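Local coordinates for Rod shape-determining protein (MreC) (Helicobacter pylori, PDB 5LP5) that binds penicillin-binding protein 2 and probably acts as a scaffold for the cell wall synthesis machinery that maintains rod shape, at residues N132-I137 with A206-G211; V159-N164 with I191-L196; V180-P185 with Y220-A225; E212-E217 with S224-N229. One frame throughout, in Å; residues are numbered along the deposited sequence.

Contact 1: N132-I137 with A206-G211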
loop_
_atom_site.group_PDB
_atom_site.type_symbol
_atom_site.label_atom_id
_atom_site.label_comp_id
_atom_site.label_asym_id
_atom_site.label_seq_id
_atom_site.Cartn_x
_atom_site.Cartn_y
_atom_site.Cartn_z
ATOM N N ASN C 132 20.364 3.731 30.712
ATOM C CA ASN C 132 19.217 4.386 30.087
ATOM C C ASN C 132 19.040 4.047 28.622
ATOM O O ASN C 132 18.690 4.916 27.814
ATOM C CB ASN C 132 19.307 5.881 30.296
ATOM C CG ASN C 132 18.646 6.312 31.577
ATOM O OD1 ASN C 132 17.481 5.927 31.829
ATOM N ND2 ASN C 132 19.352 7.138 32.381
ATOM N N GLN C 133 19.254 2.767 28.317
ATOM C CA GLN C 133 19.227 2.248 26.949
ATOM C C GLN C 133 18.603 0.836 26.904
ATOM O O GLN C 133 18.722 0.083 27.847
ATOM C CB GLN C 133 20.655 2.250 26.355
ATOM C CG GLN C 133 20.744 1.874 24.894
ATOM C CD GLN C 133 22.142 2.069 24.296
ATOM O OE1 GLN C 133 22.373 1.753 23.104
ATOM N NE2 GLN C 133 23.063 2.640 25.087
ATOM N N ALA C 134 17.940 0.485 25.800
ATOM C CA ALA C 134 17.454 -0.873 25.600
ATOM C C ALA C 134 18.589 -1.777 25.123
ATOM O O ALA C 134 19.218 -1.503 24.063
ATOM C CB ALA C 134 16.312 -0.878 24.606
ATOM N N ILE C 135 18.855 -2.844 25.882
ATOM C CA ILE C 135 19.873 -3.859 25.512
ATOM C C ILE C 135 19.291 -5.168 25.005
ATOM O O ILE C 135 19.991 -5.932 24.359
ATOM C CB ILE C 135 20.858 -4.181 26.663
ATOM C CG1 ILE C 135 20.133 -4.817 27.872
ATOM C CG2 ILE C 135 21.582 -2.919 27.084
ATOM C CD1 ILE C 135 21.075 -5.351 28.941
ATOM N N GLY C 136 18.027 -5.447 25.295
ATOM C CA GLY C 136 17.402 -6.705 24.830
ATOM C C GLY C 136 16.175 -7.069 25.639
ATOM O O GLY C 136 15.541 -6.210 26.226
ATOM N N ILE C 137 15.825 -8.337 25.645
ATOM C CA ILE C 137 14.649 -8.790 26.367
ATOM C C ILE C 137 14.975 -9.983 27.230
ATOM O O ILE C 137 16.044 -10.564 27.118
ATOM C CB ILE C 137 13.504 -9.202 25.411
ATOM C CG1 ILE C 137 13.898 -10.450 24.608
ATOM C CG2 ILE C 137 13.153 -8.051 24.472
ATOM C CD1 ILE C 137 12.829 -10.944 23.667
ATOM N N ALA C 206 7.397 3.649 26.826
ATOM C CA ALA C 206 7.800 4.515 25.744
ATOM C C ALA C 206 9.016 5.374 26.115
ATOM O O ALA C 206 9.212 5.757 27.287
ATOM C CB ALA C 206 6.652 5.416 25.358
ATOM N N GLY C 207 9.816 5.667 25.102
ATOM C CA GLY C 207 10.841 6.699 25.212
ATOM C C GLY C 207 12.223 6.281 25.681
ATOM O O GLY C 207 13.077 7.121 25.870
ATOM N N VAL C 208 12.453 4.987 25.853
ATOM C CA VAL C 208 13.773 4.499 26.217
ATOM C C VAL C 208 14.639 4.506 24.988
ATOM O O VAL C 208 14.170 4.156 23.911
ATOM C CB VAL C 208 13.710 3.086 26.797
ATOM C CG1 VAL C 208 15.090 2.585 27.139
ATOM C CG2 VAL C 208 12.845 3.069 28.043
ATOM N N PHE C 209 15.898 4.900 25.127
ATOM C CA PHE C 209 16.793 5.081 23.971
ATOM C C PHE C 209 17.242 3.733 23.404
ATOM O O PHE C 209 17.563 2.805 24.134
ATOM C CB PHE C 209 18.017 5.911 24.336
ATOM C CG PHE C 209 18.991 6.116 23.203
ATOM C CD1 PHE C 209 18.765 7.098 22.260
ATOM C CD2 PHE C 209 20.140 5.353 23.095
ATOM C CE1 PHE C 209 19.669 7.310 21.208
ATOM C CE2 PHE C 209 21.037 5.547 22.049
ATOM C CZ PHE C 209 20.799 6.533 21.099
ATOM N N VAL C 210 17.254 3.631 22.086
ATOM C CA VAL C 210 17.706 2.425 21.417
ATOM C C VAL C 210 18.947 2.690 20.585
ATOM O O VAL C 210 19.960 1.999 20.763
ATOM C CB VAL C 210 16.609 1.842 20.520
ATOM C CG1 VAL C 210 17.122 0.623 19.787
ATOM C CG2 VAL C 210 15.431 1.434 21.376
ATOM N N GLY C 211 18.854 3.676 19.683
ATOM C CA GLY C 211 19.958 3.998 18.757
ATOM C C GLY C 211 19.614 5.092 17.771
ATOM O O GLY C 211 18.685 5.849 17.996
#
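A single backbone hydrogen bond holds 132-137 against 206-211: Ala134 N donates to Phe209 O over 2.9 Å, with an N-H...O angle of 164° and the donor nearly along the C=O axis. The same carbonyl also receives the CA of Gln133 at 3.3 Å, a CA-H...O contact, so one oxygen gathers two neighbouring residues of the opposite segment. On one side of this junction the side chains of Gln133 and Phe209 run alongside each other and point the same way. Both place CG anti to the backbone N (chi1 -174° and 179°), and the extended Gln133 chain lies at the edge of the phenyl ring, its CG 4.0 Å from Phe209 CD2. The backbone N of Gly211 lies over one face of that ring, toward the rim. Val208 supplies the other flank. Its CG1, also anti to the backbone N, touches the peptide between Gln133 and Ala134, 3.8 Å from Ala134 N. The methyl of Ala134 then comes within 4.1 Å of Val210 CG2, carrying the contact into buried apolar surroundings that include Tyr157 and Phe204. Val210 and Gly211 both face Val195, a classic beta bulge in strand 209-218. This contact thus joins two antiparallel barrels: strand 134-141, bonded through Ile135 and Gly136 to Leu128 of strand 125-129, belongs to the first, and strand 209-218, lying against strand 194-197, to the second.

Contact 2: V159-N164 with I191-L196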
loop_
_atom_site.group_PDB
_atom_site.type_symbol
_atom_site.label_atom_id
_atom_site.label_comp_id
_atom_site.label_asym_id
_atom_site.label_seq_id
_atom_site.Cartn_x
_atom_site.Cartn_y
_atom_site.Cartn_z
ATOM N N VAL C 159 9.668 -0.203 18.375
ATOM C CA VAL C 159 10.350 1.092 18.487
ATOM C C VAL C 159 9.694 2.168 17.608
ATOM O O VAL C 159 8.877 1.857 16.729
ATOM C CB VAL C 159 11.830 0.975 18.132
ATOM C CG1 VAL C 159 12.519 0.033 19.103
ATOM C CG2 VAL C 159 12.022 0.536 16.683
ATOM N N MET C 160 10.038 3.425 17.869
ATOM C CA MET C 160 9.560 4.570 17.077
ATOM C C MET C 160 10.693 5.532 16.723
ATOM O O MET C 160 11.579 5.790 17.522
ATOM C CB MET C 160 8.453 5.327 17.818
ATOM C CG MET C 160 8.859 5.873 19.184
ATOM S SD MET C 160 7.400 6.457 20.041
ATOM C CE MET C 160 8.145 7.122 21.521
ATOM N N ILE C 161 10.643 6.078 15.519
ATOM C CA ILE C 161 11.745 6.845 14.946
ATOM C C ILE C 161 11.393 8.323 14.791
ATOM O O ILE C 161 10.318 8.674 14.291
ATOM C CB ILE C 161 12.129 6.289 13.570
ATOM C CG1 ILE C 161 12.576 4.837 13.712
ATOM C CG2 ILE C 161 13.250 7.103 12.944
ATOM C CD1 ILE C 161 12.756 4.080 12.408
ATOM N N GLY C 162 12.310 9.190 15.211
ATOM C CA GLY C 162 12.147 10.622 14.995
ATOM C C GLY C 162 10.946 11.234 15.727
ATOM O O GLY C 162 10.304 10.588 16.530
ATOM N N GLN C 163 10.644 12.487 15.431
ATOM C CA GLN C 163 9.585 13.225 16.141
ATOM C C GLN C 163 8.192 12.871 15.680
ATOM O O GLN C 163 7.241 13.086 16.411
ATOM C CB GLN C 163 9.764 14.735 16.012
ATOM C CG GLN C 163 11.137 15.217 16.475
ATOM C CD GLN C 163 11.123 16.457 17.381
ATOM O OE1 GLN C 163 11.931 16.529 18.314
ATOM N NE2 GLN C 163 10.209 17.429 17.117
ATOM N N ASN C 164 8.054 12.344 14.468
ATOM C CA ASN C 164 6.763 11.824 14.004
ATOM C C ASN C 164 6.529 10.373 14.432
ATOM O O ASN C 164 5.539 9.753 14.032
ATOM C CB ASN C 164 6.634 11.973 12.500
ATOM C CG ASN C 164 6.628 13.431 12.078
ATOM O OD1 ASN C 164 7.358 13.834 11.165
ATOM N ND2 ASN C 164 5.819 14.245 12.756
ATOM N N ILE C 191 19.009 10.166 8.314
ATOM C CA ILE C 191 20.186 9.604 8.955
ATOM C C ILE C 191 20.461 10.400 10.234
ATOM O O ILE C 191 20.501 11.626 10.200
ATOM C CB ILE C 191 21.446 9.651 8.058
ATOM C CG1 ILE C 191 21.177 9.080 6.681
ATOM C CG2 ILE C 191 22.568 8.878 8.725
ATOM C CD1 ILE C 191 20.505 7.742 6.742
ATOM N N GLY C 192 20.617 9.697 11.354
ATOM C CA GLY C 192 20.844 10.324 12.650
ATOM C C GLY C 192 19.618 10.424 13.535
ATOM O O GLY C 192 19.768 10.668 14.727
ATOM N N ASP C 193 18.412 10.270 12.975
ATOM C CA ASP C 193 17.192 10.249 13.768
ATOM C C ASP C 193 17.315 9.312 14.977
ATOM O O ASP C 193 17.679 8.154 14.805
ATOM C CB ASP C 193 16.001 9.722 12.928
ATOM C CG ASP C 193 15.224 10.809 12.238
ATOM O OD1 ASP C 193 14.976 11.831 12.927
ATOM O OD2 ASP C 193 14.821 10.606 11.050
ATOM N N GLN C 194 16.951 9.829 16.152
ATOM C CA GLN C 194 16.776 9.031 17.336
ATOM C C GLN C 194 15.731 7.915 17.172
ATOM O O GLN C 194 14.670 8.106 16.560
ATOM C CB GLN C 194 16.358 9.910 18.495
ATOM C CG GLN C 194 17.514 10.665 19.149
ATOM C CD GLN C 194 17.311 10.789 20.644
ATOM O OE1 GLN C 194 16.169 10.870 21.127
ATOM N NE2 GLN C 194 18.420 10.775 21.395
ATOM N N VAL C 195 16.059 6.758 17.746
ATOM C CA VAL C 195 15.148 5.621 17.789
ATOM C C VAL C 195 14.857 5.272 19.259
ATOM O O VAL C 195 15.774 5.004 20.034
ATOM C CB VAL C 195 15.765 4.421 17.065
ATOM C CG1 VAL C 195 14.869 3.203 17.165
ATOM C CG2 VAL C 195 15.997 4.771 15.615
ATOM N N LEU C 196 13.584 5.278 19.627
ATOM C CA LEU C 196 13.158 5.050 21.015
ATOM C C LEU C 196 12.172 3.895 21.083
ATOM O O LEU C 196 11.475 3.624 20.108
ATOM C CB LEU C 196 12.446 6.275 21.567
ATOM C CG LEU C 196 13.229 7.567 21.480
ATOM C CD1 LEU C 196 12.357 8.813 21.691
ATOM C CD2 LEU C 196 14.404 7.490 22.447
#
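The closing seam of the second barrel is an antiparallel pair of strands 158-161 and 194-197, the first and last in its order. Met160 and Leu196 form the hydrogen-bonded pair: Met160 N reaches Leu196 O at 2.7 Å, and Leu196 N returns to Met160 O at 3.0 Å. A third bond, Gly162 N to Gln194 O at 2.9 Å, is nearly straight (177°) and continues the pairing past the strand end, where Gly162 has a positive phi. Ile161 and Val195 make the non-hydrogen-bonded pair, their side chains side by side, with Ile161 CG1 3.9 Å from Val195 CG2. The other Val195 methyl, CG1, anti to the backbone N, meets Val159 CB at 3.9 Å as the two valines cross obliquely. Ile161 CG2 points instead to Asp193, whose CB it touches at 3.8 Å roughly at a right angle; the carboxylate is held by Asn190 N through OD2. Met160 and Leu196 lie on the opposite face, whereas Val159, Ile161 and Val195 join Val180, Val210 and Val213 in an apolar interior. Such closure by terminal strands is characteristic of antiparallel beta barrels, consistent with the chymotrypsin-like peptidase clan to which the MreC core is assigned.

Contact 3: V180-P185 with Y220-A225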
loop_
_atom_site.group_PDB
_atom_site.type_symbol
_atom_site.label_atom_id
_atom_site.label_comp_id
_atom_site.label_asym_id
_atom_site.label_seq_id
_atom_site.Cartn_x
_atom_site.Cartn_y
_atom_site.Cartn_z
ATOM N N VAL C 180 15.856 -1.809 12.430
ATOM C CA VAL C 180 14.415 -1.589 12.544
ATOM C C VAL C 180 13.765 -2.015 11.236
ATOM O O VAL C 180 14.083 -1.506 10.162
ATOM C CB VAL C 180 14.048 -0.122 12.830
ATOM C CG1 VAL C 180 12.548 0.037 12.935
ATOM C CG2 VAL C 180 14.729 0.373 14.096
ATOM N N ASP C 181 12.840 -2.941 11.344
ATOM C CA ASP C 181 12.186 -3.539 10.191
ATOM C C ASP C 181 10.735 -3.080 10.093
ATOM O O ASP C 181 10.171 -2.561 11.063
ATOM C CB ASP C 181 12.243 -5.067 10.344
ATOM C CG ASP C 181 13.262 -5.703 9.441
ATOM O OD1 ASP C 181 13.284 -5.289 8.257
ATOM O OD2 ASP C 181 14.016 -6.602 9.910
ATOM N N PHE C 182 10.174 -3.270 8.903
ATOM C CA PHE C 182 8.735 -3.126 8.644
ATOM C C PHE C 182 8.156 -1.716 8.754
ATOM O O PHE C 182 7.032 -1.516 9.183
ATOM C CB PHE C 182 7.930 -4.109 9.488
ATOM C CG PHE C 182 8.470 -5.514 9.470
ATOM C CD1 PHE C 182 8.813 -6.150 8.273
ATOM C CD2 PHE C 182 8.718 -6.164 10.671
ATOM C CE1 PHE C 182 9.336 -7.429 8.287
ATOM C CE2 PHE C 182 9.210 -7.463 10.690
ATOM C CZ PHE C 182 9.521 -8.095 9.496
ATOM N N ILE C 183 8.918 -0.752 8.280
ATOM C CA ILE C 183 8.526 0.655 8.260
ATOM C C ILE C 183 7.769 0.992 6.974
ATOM O O ILE C 183 8.148 0.557 5.880
ATOM C CB ILE C 183 9.775 1.538 8.297
ATOM C CG1 ILE C 183 10.684 1.138 9.456
ATOM C CG2 ILE C 183 9.428 3.003 8.381
ATOM C CD1 ILE C 183 12.103 1.677 9.354
ATOM N N VAL C 184 6.729 1.799 7.097
ATOM C CA VAL C 184 5.938 2.180 5.917
ATOM C C VAL C 184 6.804 2.906 4.900
ATOM O O VAL C 184 7.607 3.731 5.260
ATOM C CB VAL C 184 4.696 3.050 6.279
ATOM C CG1 VAL C 184 3.753 2.313 7.206
ATOM C CG2 VAL C 184 5.100 4.319 6.968
ATOM N N PRO C 185 6.640 2.603 3.614
ATOM C CA PRO C 185 7.527 3.190 2.610
ATOM C C PRO C 185 7.371 4.705 2.446
ATOM O O PRO C 185 8.305 5.374 2.002
ATOM C CB PRO C 185 7.127 2.469 1.306
ATOM C CG PRO C 185 6.273 1.331 1.733
ATOM C CD PRO C 185 5.597 1.784 2.991
ATOM N N TYR C 220 10.544 -2.199 -0.898
ATOM C CA TYR C 220 9.346 -1.951 -1.722
ATOM C C TYR C 220 8.011 -1.847 -0.965
ATOM O O TYR C 220 7.340 -0.794 -1.028
ATOM C CB TYR C 220 9.235 -2.968 -2.839
ATOM C CG TYR C 220 10.554 -3.204 -3.544
ATOM C CD1 TYR C 220 11.101 -2.245 -4.378
ATOM C CD2 TYR C 220 11.267 -4.374 -3.336
ATOM C CE1 TYR C 220 12.308 -2.465 -5.023
ATOM C CE2 TYR C 220 12.470 -4.610 -3.977
ATOM C CZ TYR C 220 12.984 -3.655 -4.822
ATOM O OH TYR C 220 14.174 -3.892 -5.475
ATOM N N THR C 221 7.624 -2.911 -0.261
ATOM C CA THR C 221 6.369 -2.864 0.512
ATOM C C THR C 221 6.613 -2.259 1.911
ATOM O O THR C 221 5.687 -1.885 2.629
ATOM C CB THR C 221 5.661 -4.230 0.614
ATOM O OG1 THR C 221 6.146 -4.964 1.737
ATOM C CG2 THR C 221 5.867 -5.048 -0.672
ATOM N N TYR C 222 7.882 -2.152 2.265
ATOM C CA TYR C 222 8.313 -1.591 3.516
ATOM C C TYR C 222 9.801 -1.227 3.401
ATOM O O TYR C 222 10.468 -1.593 2.430
ATOM C CB TYR C 222 8.085 -2.614 4.632
ATOM C CG TYR C 222 9.022 -3.798 4.601
ATOM C CD1 TYR C 222 10.139 -3.844 5.429
ATOM C CD2 TYR C 222 8.795 -4.871 3.743
ATOM C CE1 TYR C 222 10.991 -4.933 5.424
ATOM C CE2 TYR C 222 9.643 -5.974 3.727
ATOM C CZ TYR C 222 10.744 -5.989 4.556
ATOM O OH TYR C 222 11.587 -7.064 4.525
ATOM N N LYS C 223 10.300 -0.502 4.403
ATOM C CA LYS C 223 11.703 -0.134 4.486
ATOM C C LYS C 223 12.267 -0.598 5.794
ATOM O O LYS C 223 11.532 -0.864 6.728
ATOM C CB LYS C 223 11.848 1.379 4.466
ATOM C CG LYS C 223 11.742 2.019 3.093
ATOM C CD LYS C 223 11.939 3.539 3.161
ATOM C CE LYS C 223 10.921 4.235 4.064
ATOM N NZ LYS C 223 10.777 5.675 3.741
ATOM N N SER C 224 13.592 -0.661 5.850
ATOM C CA SER C 224 14.313 -1.004 7.061
ATOM C C SER C 224 15.300 0.098 7.387
ATOM O O SER C 224 15.708 0.845 6.515
ATOM C CB SER C 224 15.100 -2.310 6.866
ATOM O OG SER C 224 14.269 -3.454 6.802
ATOM N N ALA C 225 15.696 0.165 8.647
ATOM C CA ALA C 225 16.684 1.121 9.091
ATOM C C ALA C 225 17.717 0.404 9.908
ATOM O O ALA C 225 17.398 -0.248 10.896
ATOM C CB ALA C 225 16.039 2.217 9.933
HETATM O O HOH W 1 13.945 -7.494 5.661
#
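The Tyr222 side chain runs along the bulged part of strand 178-183. Its CB sits 3.4 Å from Ile183 O, and with CG between the backbone N and the carbonyl carbon (chi1 71°) the ring lies back along 180-185. CD1 meets Phe182 N at 3.5 Å. CE1 has Asp181 OD1 at the ring edge and Phe182 CD1 3.8 Å away, the latter over one face near the rim; the two rings are oblique, with planes at 50°. At the tip, OH pairs with a water at 2.7 Å that also makes a weak bond to Asp181 OD1. That carboxylate oxygen accepts Ser224 OG at 2.5 Å, from above the carboxylate plane. Along this path the antiparallel register slips by one between Val180-Ala225 and Ile183-Lys223, both hydrogen-bonded pairs of the second barrel: a beta bulge, with Phe182 in a positive-phi conformation. Phe182 O accepts Tyr127 OH of penicillin-binding protein 2, and Pro147 of that chain packs on both Phe182 and Tyr222. On the face carrying Val180, Ile183 and Ala225, Lys223 bends at chi3 so that NZ donates to Pro185 O at 3.0 Å, from above the carbonyl plane, and also to Ala187 O; there Ile183 CD1 touches Ala225 CB at 4.0 Å.

Contact 4: E212-E217 with S224-N229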
loop_
_atom_site.group_PDB
_atom_site.type_symbol
_atom_site.label_atom_id
_atom_site.label_comp_id
_atom_site.label_asym_id
_atom_site.label_seq_id
_atom_site.Cartn_x
_atom_site.Cartn_y
_atom_site.Cartn_z
ATOM N N GLU C 212 20.376 5.183 16.695
ATOM C CA GLU C 212 20.181 6.220 15.679
ATOM C C GLU C 212 20.247 5.603 14.292
ATOM O O GLU C 212 21.005 4.667 14.067
ATOM C CB GLU C 212 21.272 7.299 15.785
ATOM C CG GLU C 212 21.269 8.053 17.109
ATOM C CD GLU C 212 22.452 8.965 17.333
ATOM O OE1 GLU C 212 23.082 9.403 16.320
ATOM O OE2 GLU C 212 22.691 9.245 18.544
ATOM N N VAL C 213 19.477 6.148 13.360
ATOM C CA VAL C 213 19.427 5.591 12.020
ATOM C C VAL C 213 20.741 5.864 11.292
ATOM O O VAL C 213 21.176 7.002 11.221
ATOM C CB VAL C 213 18.262 6.183 11.221
ATOM C CG1 VAL C 213 18.241 5.623 9.789
ATOM C CG2 VAL C 213 16.954 5.883 11.933
ATOM N N SER C 214 21.393 4.822 10.785
ATOM C CA SER C 214 22.636 5.013 10.047
ATOM C C SER C 214 22.450 4.824 8.541
ATOM O O SER C 214 23.082 5.520 7.753
ATOM C CB SER C 214 23.751 4.134 10.589
ATOM O OG SER C 214 23.904 2.971 9.860
ATOM N N SER C 215 21.582 3.906 8.131
ATOM C CA SER C 215 21.282 3.715 6.702
ATOM C C SER C 215 19.871 3.155 6.571
ATOM O O SER C 215 19.243 2.805 7.567
ATOM C CB SER C 215 22.294 2.780 6.029
ATOM O OG SER C 215 22.105 1.430 6.461
ATOM N N ILE C 216 19.375 3.110 5.341
ATOM C CA ILE C 216 17.985 2.791 5.065
ATOM C C ILE C 216 17.863 1.926 3.807
ATOM O O ILE C 216 18.265 2.344 2.739
ATOM C CB ILE C 216 17.178 4.079 4.853
ATOM C CG1 ILE C 216 17.289 4.969 6.111
ATOM C CG2 ILE C 216 15.735 3.732 4.530
ATOM C CD1 ILE C 216 16.605 6.318 6.039
ATOM N N GLU C 217 17.303 0.731 3.940
ATOM C CA GLU C 217 17.112 -0.203 2.825
ATOM C C GLU C 217 15.669 -0.103 2.332
ATOM O O GLU C 217 14.739 -0.030 3.137
ATOM C CB GLU C 217 17.368 -1.653 3.264
ATOM C CG GLU C 217 18.676 -1.953 3.991
ATOM C CD GLU C 217 18.631 -3.289 4.771
ATOM O OE1 GLU C 217 17.667 -4.068 4.686
ATOM O OE2 GLU C 217 19.573 -3.606 5.511
ATOM N N SER C 224 13.592 -0.661 5.850
ATOM C CA SER C 224 14.313 -1.004 7.061
ATOM C C SER C 224 15.300 0.098 7.387
ATOM O O SER C 224 15.708 0.845 6.515
ATOM C CB SER C 224 15.100 -2.310 6.866
ATOM O OG SER C 224 14.269 -3.454 6.802
ATOM N N ALA C 225 15.696 0.165 8.647
ATOM C CA ALA C 225 16.684 1.121 9.091
ATOM C C ALA C 225 17.717 0.404 9.908
ATOM O O ALA C 225 17.398 -0.248 10.896
ATOM C CB ALA C 225 16.039 2.217 9.933
ATOM N N VAL C 226 18.968 0.519 9.500
ATOM C CA VAL C 226 20.059 -0.046 10.258
ATOM C C VAL C 226 20.506 0.984 11.256
ATOM O O VAL C 226 20.653 2.150 10.897
ATOM C CB VAL C 226 21.246 -0.397 9.343
ATOM C CG1 VAL C 226 22.385 -1.007 10.162
ATOM C CG2 VAL C 226 20.791 -1.356 8.247
ATOM N N LEU C 227 20.734 0.563 12.494
ATOM C CA LEU C 227 21.052 1.507 13.573
ATOM C C LEU C 227 22.527 1.587 13.844
ATOM O O LEU C 227 23.247 0.651 13.593
ATOM C CB LEU C 227 20.346 1.116 14.874
ATOM C CG LEU C 227 18.848 0.937 14.751
ATOM C CD1 LEU C 227 18.246 0.749 16.126
ATOM C CD2 LEU C 227 18.197 2.134 14.100
ATOM N N LYS C 228 22.948 2.712 14.396
ATOM C CA LYS C 228 24.270 2.863 14.968
ATOM C C LYS C 228 24.086 3.398 16.401
ATOM O O LYS C 228 22.974 3.763 16.774
ATOM C CB LYS C 228 25.098 3.818 14.120
ATOM C CG LYS C 228 24.530 5.229 14.030
ATOM C CD LYS C 228 25.360 6.154 13.162
ATOM C CE LYS C 228 24.522 7.353 12.701
ATOM N NZ LYS C 228 25.254 8.315 11.800
ATOM N N ASN C 229 25.148 3.421 17.202
ATOM C CA ASN C 229 25.053 3.831 18.594
ATOM C C ASN C 229 24.032 3.024 19.395
ATOM O O ASN C 229 23.511 3.522 20.407
ATOM C CB ASN C 229 24.672 5.300 18.700
ATOM C CG ASN C 229 25.786 6.206 18.318
ATOM O OD1 ASN C 229 26.855 6.144 18.926
ATOM N ND2 ASN C 229 25.566 7.054 17.299
HETATM O O HOH W 2 25.604 6.814 9.179
#
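Val226 O forms the centre of this hairpin pairing, accepting Ser214 N at 2.8 Å nearly along its C=O axis and, weakly, Ser215 N at 3.4 Å. Two consecutive residues opposite one make a classic beta bulge, and the register shifts by one between Val213-Leu227 and Ser215-Val226. Hydrogen-bonded pairs bracket it: Lys228 N donates to Glu212 O at 2.8 Å on one flank, Ser224 N to Glu217 O at 3.0 Å on the other. Val226 touches two polar side chains of the facing strand: its CB is 3.5 Å from Ser215 OG and its CG2 3.7 Å from Glu217 OE2. Across the bulge, Lys228 holds CG in the crowded position between backbone N and carbonyl carbon (chi1 62°) and runs extended beyond it, so that CD lies 3.6 Å from Ser214 CB. A water then links Lys228 NZ to Ser214 O, donating to the carbonyl and accepting from the amine. On the other face, Val213 CG1 touches Ala225 CB at 4.1 Å. Further out, His219 NE2 bonds to Glu217 OE1 and so helps place that carboxylate, while Ile189 covers Val213 and Ile216. The hairpin is flanked on both sides: strand 178-183 pairs with 223-228 through Val180 and Leu178, and the 192-193 backbone bonds to Val213 of 209-218 just before strand 194-197.

How the contacts relate
Contacts 2, 3 and 4 belong to one barrel, and contact 1 ties that barrel to its partner. Strand 209-218 carries both contact 1 and contact 4, whose centres lie 15 Å apart, while 223-228 serves contacts 3 and 4. Contact 2 abuts contact 1 through probable backbone bonds between Val195 and Val210-Gly211. It also meets contact 3 across the apolar interior, where Ile161 CD1 comes within 3.9 Å of Ile183 CD1. Contacts 1 and 3 do not touch, with centres about 20 Å apart; contact 3 lies against penicillin-binding protein 2 through several residues and a hydrogen bond, whereas of the segments of contact 1 only Ile137, outside the contact itself, packs on that chain.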